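Side-chain contacts in fibronectin-binding protein BBK32 (Borrelia burgdorferi, PDB 6N1L), which binds fibronectin and, through its complement-inhibitory domain, probably binds the protease C1r and so blocks the classical pathway of complement: residues Q10-G15 and V84-N89; Y34-T39 and A62-E67; K110-K115 and K127-S132. All blocks are in the same frame, centred on the assembly; numbering follows the deposited sequence.

Interaction 1: Q10-G15 and V84-N89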
loop_
_atom_site.group_PDB
_atom_site.type_symbol
_atom_site.label_atom_id
_atom_site.label_comp_id
_atom_site.label_asym_id
_atom_site.label_seq_id
_atom_site.Cartn_x
_atom_site.Cartn_y
_atom_site.Cartn_z
ATOM N N GLN A 10 19.753 -17.406 -7.706
ATOM C CA GLN A 10 18.860 -17.654 -6.579
ATOM C C GLN A 10 18.737 -16.424 -5.695
ATOM O O GLN A 10 17.644 -16.112 -5.205
ATOM C CB GLN A 10 19.360 -18.845 -5.761
ATOM C CG GLN A 10 18.592 -20.124 -6.017
ATOM C CD GLN A 10 17.091 -19.920 -5.948
ATOM O OE1 GLN A 10 16.572 -19.362 -4.976
ATOM N NE2 GLN A 10 16.384 -20.364 -6.983
ATOM N N SER A 11 19.844 -15.709 -5.476
ATOM C CA SER A 11 19.786 -14.531 -4.618
ATOM C C SER A 11 18.938 -13.424 -5.238
ATOM O O SER A 11 18.357 -12.610 -4.509
ATOM C CB SER A 11 21.196 -14.026 -4.312
ATOM O OG SER A 11 21.671 -13.145 -5.311
ATOM N N TYR A 12 18.856 -13.371 -6.571
ATOM C CA TYR A 12 17.908 -12.466 -7.215
ATOM C C TYR A 12 16.473 -12.860 -6.891
ATOM O O TYR A 12 15.654 -12.015 -6.511
ATOM C CB TYR A 12 18.120 -12.457 -8.730
ATOM C CG TYR A 12 19.482 -11.971 -9.183
ATOM C CD1 TYR A 12 20.102 -10.895 -8.565
ATOM C CD2 TYR A 12 20.145 -12.593 -10.240
ATOM C CE1 TYR A 12 21.347 -10.449 -8.983
ATOM C CE2 TYR A 12 21.393 -12.157 -10.661
ATOM C CZ TYR A 12 21.987 -11.084 -10.030
ATOM O OH TYR A 12 23.227 -10.643 -10.445
ATOM N N LEU A 13 16.149 -14.147 -7.045
ATOM C CA LEU A 13 14.797 -14.610 -6.754
ATOM C C LEU A 13 14.445 -14.394 -5.286
ATOM O O LEU A 13 13.316 -14.004 -4.960
ATOM C CB LEU A 13 14.659 -16.084 -7.140
ATOM C CG LEU A 13 14.723 -16.391 -8.639
ATOM C CD1 LEU A 13 15.107 -17.843 -8.883
ATOM C CD2 LEU A 13 13.400 -16.063 -9.315
ATOM N N GLU A 14 15.409 -14.619 -4.389
ATOM C CA GLU A 14 15.188 -14.382 -2.965
ATOM C C GLU A 14 14.963 -12.902 -2.680
ATOM O O GLU A 14 14.061 -12.533 -1.917
ATOM C CB GLU A 14 16.380 -14.903 -2.158
ATOM C CG GLU A 14 16.468 -16.420 -2.067
ATOM C CD GLU A 14 15.102 -17.080 -2.012
ATOM O OE1 GLU A 14 14.635 -17.566 -3.065
ATOM O OE2 GLU A 14 14.498 -17.115 -0.915
ATOM N N GLY A 15 15.798 -12.041 -3.267
ATOM C CA GLY A 15 15.633 -10.608 -3.079
ATOM C C GLY A 15 14.282 -10.102 -3.554
ATOM O O GLY A 15 13.655 -9.271 -2.894
ATOM N N VAL A 84 12.009 -4.304 -8.789
ATOM C CA VAL A 84 12.164 -4.125 -10.230
ATOM C C VAL A 84 13.641 -4.134 -10.610
ATOM O O VAL A 84 14.044 -4.785 -11.581
ATOM C CB VAL A 84 11.466 -2.830 -10.688
ATOM C CG1 VAL A 84 11.871 -2.462 -12.113
ATOM C CG2 VAL A 84 9.947 -2.985 -10.582
ATOM N N LYS A 85 14.472 -3.424 -9.838
ATOM C CA LYS A 85 15.904 -3.415 -10.135
ATOM C C LYS A 85 16.483 -4.825 -10.091
ATOM O O LYS A 85 17.268 -5.219 -10.973
ATOM C CB LYS A 85 16.638 -2.494 -9.152
ATOM C CG LYS A 85 16.451 -1.011 -9.447
ATOM C CD LYS A 85 16.673 -0.127 -8.210
ATOM C CE LYS A 85 15.585 0.957 -8.111
ATOM N NZ LYS A 85 16.124 2.326 -7.843
ATOM N N THR A 86 16.093 -5.604 -9.080
ATOM C CA THR A 86 16.584 -6.971 -8.952
ATOM C C THR A 86 16.011 -7.863 -10.043
ATOM O O THR A 86 16.739 -8.657 -10.658
ATOM C CB THR A 86 16.239 -7.520 -7.571
ATOM O OG1 THR A 86 16.804 -6.671 -6.571
ATOM C CG2 THR A 86 16.814 -8.927 -7.393
ATOM N N ALA A 87 14.715 -7.731 -10.328
ATOM C CA ALA A 87 14.103 -8.572 -11.352
ATOM C C ALA A 87 14.605 -8.267 -12.756
ATOM O O ALA A 87 14.377 -9.075 -13.667
ATOM C CB ALA A 87 12.579 -8.432 -11.321
ATOM N N ALA A 88 15.250 -7.119 -12.975
ATOM C CA ALA A 88 15.775 -6.843 -14.306
ATOM C C ALA A 88 16.892 -7.806 -14.692
ATOM O O ALA A 88 17.261 -7.841 -15.870
ATOM C CB ALA A 88 16.281 -5.403 -14.403
ATOM N N ASN A 89 17.419 -8.576 -13.736
ATOM C CA ASN A 89 18.396 -9.630 -13.999
ATOM C C ASN A 89 17.748 -10.947 -14.423
ATOM O O ASN A 89 18.464 -11.870 -14.842
ATOM C CB ASN A 89 19.271 -9.859 -12.754
ATOM C CG ASN A 89 20.121 -8.642 -12.404
ATOM O OD1 ASN A 89 21.098 -8.329 -13.088
ATOM N ND2 ASN A 89 19.744 -7.947 -11.340
#
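Y12 meets T86 and N89 where two antiparallel helices of an all-helical bundle, 9-44 and 66-87, come together at one end of the fold. The tight part lies at the backbone. The methyl CG2 of T86 is pressed against the main chain of Y12, with T86 CG2 3.4 Å from Y12 O and 3.7 Å from Y12 CA. CG2 stands anti to the backbone N of T86, which turns the methyl to helix 9-44. The hydroxyl is left to bond V82 O, one turn back in its own helix. Next to this, N89 stacks on the Y12 ring. Its amide plane is only 10° from the ring plane. N89 CB sits over one face, 3.9 Å from the ring centroid, and makes a CH-pi contact. The loose side is at the phenol end: Y12 OH and N89 OD1 are 4.1 Å apart, and no polar bond links them. N89 is exposed here. The side chain of Y12 also touches F90, in the loop after helix 66-87. What sets the amide in place is its bond from N89 ND2 to T86 O, 3.2 Å long with an N-H...O angle of 151°.

Interaction 2: Y34-T39 and A62-E67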
loop_
_atom_site.group_PDB
_atom_site.type_symbol
_atom_site.label_atom_id
_atom_site.label_comp_id
_atom_site.label_asym_id
_atom_site.label_seq_id
_atom_site.Cartn_x
_atom_site.Cartn_y
_atom_site.Cartn_z
ATOM N N TYR A 34 -6.637 2.835 7.002
ATOM C CA TYR A 34 -7.904 3.314 6.470
ATOM C C TYR A 34 -9.089 2.745 7.249
ATOM O O TYR A 34 -10.013 3.484 7.601
ATOM C CB TYR A 34 -7.993 2.943 4.996
ATOM C CG TYR A 34 -9.372 3.085 4.417
ATOM C CD1 TYR A 34 -9.919 4.334 4.177
ATOM C CD2 TYR A 34 -10.117 1.957 4.087
ATOM C CE1 TYR A 34 -11.202 4.462 3.632
ATOM C CE2 TYR A 34 -11.386 2.072 3.544
ATOM C CZ TYR A 34 -11.918 3.321 3.319
ATOM O OH TYR A 34 -13.182 3.429 2.779
ATOM N N THR A 35 -9.059 1.449 7.563
ATOM C CA THR A 35 -10.184 0.843 8.280
ATOM C C THR A 35 -10.357 1.480 9.654
ATOM O O THR A 35 -11.472 1.849 10.058
ATOM C CB THR A 35 -9.958 -0.659 8.414
ATOM O OG1 THR A 35 -9.984 -1.252 7.101
ATOM C CG2 THR A 35 -11.047 -1.292 9.275
ATOM N N LEU A 36 -9.246 1.650 10.367
ATOM C CA LEU A 36 -9.279 2.254 11.695
ATOM C C LEU A 36 -9.748 3.703 11.633
ATOM O O LEU A 36 -10.603 4.122 12.428
ATOM C CB LEU A 36 -7.895 2.146 12.343
ATOM C CG LEU A 36 -7.861 2.555 13.826
ATOM C CD1 LEU A 36 -8.709 1.601 14.607
ATOM C CD2 LEU A 36 -6.413 2.522 14.340
ATOM N N PHE A 37 -9.187 4.492 10.707
ATOM C CA PHE A 37 -9.611 5.874 10.502
ATOM C C PHE A 37 -11.120 5.934 10.280
ATOM O O PHE A 37 -11.831 6.705 10.939
ATOM C CB PHE A 37 -8.833 6.442 9.305
ATOM C CG PHE A 37 -8.963 7.922 9.074
ATOM C CD1 PHE A 37 -9.441 8.786 10.039
ATOM C CD2 PHE A 37 -8.570 8.453 7.855
ATOM C CE1 PHE A 37 -9.533 10.138 9.784
ATOM C CE2 PHE A 37 -8.663 9.803 7.596
ATOM C CZ PHE A 37 -9.140 10.650 8.565
ATOM N N SER A 38 -11.628 5.072 9.385
ATOM C CA SER A 38 -13.062 5.025 9.100
ATOM C C SER A 38 -13.898 4.815 10.358
ATOM O O SER A 38 -14.923 5.486 10.546
ATOM C CB SER A 38 -13.361 3.918 8.086
ATOM O OG SER A 38 -12.727 4.188 6.851
ATOM N N THR A 39 -13.474 3.906 11.241
ATOM C CA THR A 39 -14.261 3.645 12.444
ATOM C C THR A 39 -14.276 4.841 13.391
ATOM O O THR A 39 -15.291 5.077 14.055
ATOM C CB THR A 39 -13.773 2.393 13.183
ATOM O OG1 THR A 39 -12.472 2.593 13.755
ATOM C CG2 THR A 39 -13.746 1.192 12.243
ATOM N N ALA A 62 -8.493 12.870 14.475
ATOM C CA ALA A 62 -7.595 13.967 14.139
ATOM C C ALA A 62 -6.121 13.582 14.205
ATOM O O ALA A 62 -5.278 14.371 13.767
ATOM C CB ALA A 62 -7.841 15.159 15.074
ATOM N N LYS A 63 -5.787 12.413 14.741
ATOM C CA LYS A 63 -4.388 12.036 14.880
ATOM C C LYS A 63 -3.843 11.331 13.642
ATOM O O LYS A 63 -2.626 11.147 13.539
ATOM C CB LYS A 63 -4.195 11.157 16.117
ATOM C CG LYS A 63 -4.324 11.918 17.439
ATOM C CD LYS A 63 -4.058 10.997 18.614
ATOM C CE LYS A 63 -4.758 11.485 19.873
ATOM N NZ LYS A 63 -4.491 10.597 21.047
ATOM N N PHE A 64 -4.699 10.958 12.699
ATOM C CA PHE A 64 -4.220 10.387 11.441
ATOM C C PHE A 64 -3.632 11.491 10.565
ATOM O O PHE A 64 -4.244 12.551 10.395
ATOM C CB PHE A 64 -5.374 9.674 10.721
ATOM C CG PHE A 64 -5.864 8.443 11.435
ATOM C CD1 PHE A 64 -6.837 8.528 12.424
ATOM C CD2 PHE A 64 -5.324 7.191 11.142
ATOM C CE1 PHE A 64 -7.272 7.395 13.087
ATOM C CE2 PHE A 64 -5.753 6.049 11.808
ATOM C CZ PHE A 64 -6.727 6.152 12.792
ATOM N N THR A 65 -2.449 11.241 9.986
ATOM C CA THR A 65 -1.742 12.266 9.226
ATOM C C THR A 65 -1.567 11.869 7.766
ATOM O O THR A 65 -1.408 10.688 7.431
ATOM C CB THR A 65 -0.355 12.567 9.824
ATOM O OG1 THR A 65 0.491 11.410 9.741
ATOM C CG2 THR A 65 -0.479 12.973 11.287
ATOM N N LYS A 66 -1.590 12.884 6.898
ATOM C CA LYS A 66 -1.194 12.688 5.510
ATOM C C LYS A 66 0.277 12.323 5.402
ATOM O O LYS A 66 0.663 11.565 4.501
ATOM C CB LYS A 66 -1.490 13.945 4.694
ATOM C CG LYS A 66 -1.094 13.822 3.231
ATOM C CD LYS A 66 -1.737 14.898 2.412
ATOM C CE LYS A 66 -2.407 14.299 1.204
ATOM N NZ LYS A 66 -3.396 15.225 0.621
ATOM N N GLU A 67 1.110 12.855 6.305
ATOM C CA GLU A 67 2.518 12.474 6.341
ATOM C C GLU A 67 2.682 10.969 6.516
ATOM O O GLU A 67 3.519 10.347 5.850
ATOM C CB GLU A 67 3.234 13.222 7.469
ATOM C CG GLU A 67 3.485 14.703 7.180
ATOM C CD GLU A 67 2.307 15.605 7.551
ATOM O OE1 GLU A 67 1.214 15.086 7.880
ATOM O OE2 GLU A 67 2.481 16.844 7.515
#
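F37 and F64 bring their backbones to 7.1 Å, CA to CA, with F37 in helix 9-44 and F64 in extended conformation in the connection just before helix 66-87. The contact is an offset aromatic stack that packs this connection on helix 9-44 of the helical bundle. The two ring centroids are 4.7 Å apart and the planes are inclined by 23°. The side chains run past each other in opposite directions, and each ring therefore lies over the other residue's CB. F37 CB is 3.9 Å from the F64 ring centroid, almost on the ring normal. F64 CB is 4.2 Å from the F37 ring centroid, also nearly on the normal. These are two reciprocal CH-pi contacts, with the stack between them.

F37 CG is anti to the backbone N, chi1 -170°, which brings one face of its ring against F64. The far end of F64 reaches the helix backbone, with F64 CZ 3.6 Å from F37 N. L36 takes a different side. Its CG meets the edge of the F64 ring in the ring plane, while F37 holds one face. L122 of helix 122-147 touches both phenylalanines, and Y123 makes an edge-to-face pair with F37, so three parts of the chain meet here. Right after F64, T65 takes the N-cap position of helix 66-87, its OG1 bonded to D68 N. The closest approach of the two rings is F37 CD1 to F64 CD1, 3.5 Å.

Interaction 3: K110-K115 and K127-S132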
loop_
_atom_site.group_PDB
_atom_site.type_symbol
_atom_site.label_atom_id
_atom_site.label_comp_id
_atom_site.label_asym_id
_atom_site.label_seq_id
_atom_site.Cartn_x
_atom_site.Cartn_y
_atom_site.Cartn_z
ATOM N N LYS A 110 3.271 5.236 -8.512
ATOM C CA LYS A 110 3.579 6.642 -8.735
ATOM C C LYS A 110 2.316 7.437 -9.027
ATOM O O LYS A 110 2.172 8.576 -8.564
ATOM C CB LYS A 110 4.598 6.781 -9.864
ATOM C CG LYS A 110 6.004 6.353 -9.435
ATOM C CD LYS A 110 6.992 6.465 -10.587
ATOM C CE LYS A 110 8.278 5.725 -10.256
ATOM N NZ LYS A 110 8.962 5.232 -11.489
ATOM N N THR A 111 1.372 6.840 -9.759
ATOM C CA THR A 111 0.101 7.507 -10.038
ATOM C C THR A 111 -0.699 7.731 -8.759
ATOM O O THR A 111 -1.315 8.788 -8.575
ATOM C CB THR A 111 -0.710 6.686 -11.038
ATOM O OG1 THR A 111 0.006 6.606 -12.274
ATOM C CG2 THR A 111 -2.062 7.333 -11.304
ATOM N N LEU A 112 -0.693 6.747 -7.861
ATOM C CA LEU A 112 -1.396 6.894 -6.587
ATOM C C LEU A 112 -0.757 7.960 -5.710
ATOM O O LEU A 112 -1.460 8.707 -5.020
ATOM C CB LEU A 112 -1.427 5.549 -5.857
ATOM C CG LEU A 112 -2.130 4.402 -6.590
ATOM C CD1 LEU A 112 -2.116 3.140 -5.718
ATOM C CD2 LEU A 112 -3.560 4.785 -6.956
ATOM N N ILE A 113 0.579 8.033 -5.692
ATOM C CA ILE A 113 1.246 9.050 -4.886
ATOM C C ILE A 113 0.891 10.437 -5.400
ATOM O O ILE A 113 0.731 11.385 -4.619
ATOM C CB ILE A 113 2.768 8.807 -4.886
ATOM C CG1 ILE A 113 3.090 7.589 -4.022
ATOM C CG2 ILE A 113 3.527 10.042 -4.399
ATOM C CD1 ILE A 113 4.503 7.034 -4.203
ATOM N N ALA A 114 0.727 10.563 -6.719
ATOM C CA ALA A 114 0.285 11.821 -7.309
ATOM C C ALA A 114 -1.169 12.117 -6.957
ATOM O O ALA A 114 -1.521 13.275 -6.701
ATOM C CB ALA A 114 0.477 11.780 -8.825
ATOM N N LYS A 115 -2.028 11.086 -6.947
ATOM C CA LYS A 115 -3.430 11.277 -6.570
ATOM C C LYS A 115 -3.553 11.740 -5.125
ATOM O O LYS A 115 -4.391 12.591 -4.811
ATOM C CB LYS A 115 -4.227 9.986 -6.774
ATOM C CG LYS A 115 -4.624 9.694 -8.204
ATOM C CD LYS A 115 -5.414 8.393 -8.298
ATOM C CE LYS A 115 -5.849 8.116 -9.723
ATOM N NZ LYS A 115 -6.469 6.773 -9.847
ATOM N N LYS A 127 -9.653 7.335 0.349
ATOM C CA LYS A 127 -10.698 6.845 -0.546
ATOM C C LYS A 127 -10.235 6.799 -1.997
ATOM O O LYS A 127 -10.646 5.915 -2.755
ATOM C CB LYS A 127 -11.955 7.716 -0.420
ATOM C CG LYS A 127 -12.980 7.166 0.552
ATOM C CD LYS A 127 -14.380 7.646 0.184
ATOM C CE LYS A 127 -14.542 9.140 0.447
ATOM N NZ LYS A 127 -15.614 9.755 -0.405
ATOM N N ALA A 128 -9.369 7.726 -2.399
ATOM C CA ALA A 128 -8.868 7.715 -3.764
ATOM C C ALA A 128 -7.994 6.501 -4.082
ATOM O O ALA A 128 -7.840 6.173 -5.264
ATOM C CB ALA A 128 -8.089 9.002 -4.033
ATOM N N ILE A 129 -7.399 5.830 -3.091
ATOM C CA ILE A 129 -6.405 4.810 -3.399
ATOM C C ILE A 129 -6.747 3.422 -2.884
ATOM O O ILE A 129 -6.036 2.470 -3.203
ATOM C CB ILE A 129 -4.988 5.221 -2.925
ATOM C CG1 ILE A 129 -4.934 5.546 -1.427
ATOM C CG2 ILE A 129 -4.506 6.428 -3.736
ATOM C CD1 ILE A 129 -4.741 4.351 -0.527
ATOM N N VAL A 130 -7.835 3.255 -2.116
ATOM C CA VAL A 130 -8.049 1.971 -1.445
ATOM C C VAL A 130 -8.316 0.846 -2.449
ATOM O O VAL A 130 -7.754 -0.248 -2.334
ATOM C CB VAL A 130 -9.169 2.072 -0.398
ATOM C CG1 VAL A 130 -9.626 0.672 0.004
ATOM C CG2 VAL A 130 -8.623 2.786 0.813
ATOM N N THR A 131 -9.173 1.091 -3.450
ATOM C CA THR A 131 -9.425 0.044 -4.435
ATOM C C THR A 131 -8.146 -0.353 -5.158
ATOM O O THR A 131 -7.862 -1.545 -5.315
ATOM C CB THR A 131 -10.488 0.493 -5.444
ATOM O OG1 THR A 131 -11.752 0.545 -4.785
ATOM C CG2 THR A 131 -10.583 -0.494 -6.590
ATOM N N SER A 132 -7.338 0.636 -5.564
ATOM C CA SER A 132 -6.117 0.349 -6.312
ATOM C C SER A 132 -5.128 -0.475 -5.498
ATOM O O SER A 132 -4.519 -1.417 -6.022
ATOM C CB SER A 132 -5.464 1.653 -6.777
ATOM O OG SER A 132 -6.298 2.320 -7.720
#
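A128 and K115 begin the contact between helices 93-117 and 122-147, an antiparallel hairpin within the helical bundle. The short helical segments approach to 9.7 Å between axes, with their directions 162° apart. A128 makes only loose contact. Its CB points to the other helix, and its carbonyl faces the aliphatic part of the K115 side chain, with K115 CD 4.5 Å from A128 O. Both residues are partly exposed.

I129 comes next and is buried. Its methyl CG2 does the touching: it lies 3.7 Å from L112 CD2 and 3.8 Å from L112 CB. CG1 stands between the backbone N and the carbonyl carbon, chi1 56°. That puts CG2 anti to the carbonyl carbon, toward L112, while the CG1 branch leads away from the other helix. The helix is kinked here, and the amides of T131 and S132 lack bonds to the preceding turn. V130 turns to another neighbour and packs on Y31 of helix 9-44.

S132 ends the row. Its CB rests against both methyls of L112, 3.7 Å from CD2 and 3.8 Å from CD1. S132 OG also passes near the leucine, but its polar partner is E108 OE2, by a weak hydrogen bond.

L112 is thus the centre of the contact. It fits between I129 and S132 and also packs on F73, I133 and M136. The two segments are joined mainly by packing of apolar groups and share no hydrogen bond or salt bridge. Cohesion between them should therefore come from close fit and the removal of apolar groups from water, while the charged end of K115 takes no part.

How the interactions relate
From the N terminus, helix 9-44 opens interaction 1 with residues 10-15 and then interaction 2 with residues 34-39. Interaction 2 closes first, at 62-67, after the end of helix 9-44 and helix 51-61. Interaction 1 closes at 84-89, so its loop encloses that of interaction 2. The two tie opposite ends of the pairing of helix 9-44 with the 66-87 region, their centres 35 Å apart. Interaction 3 follows in series. It closes the helical hairpin of 93-117 and 122-147, with 11 residues between its segments, and no loops cross. Interactions 2 and 3 touch: Y34 CG packs on V130 CG2 at 3.7 Å, joining helix 9-44 to helix 122-147.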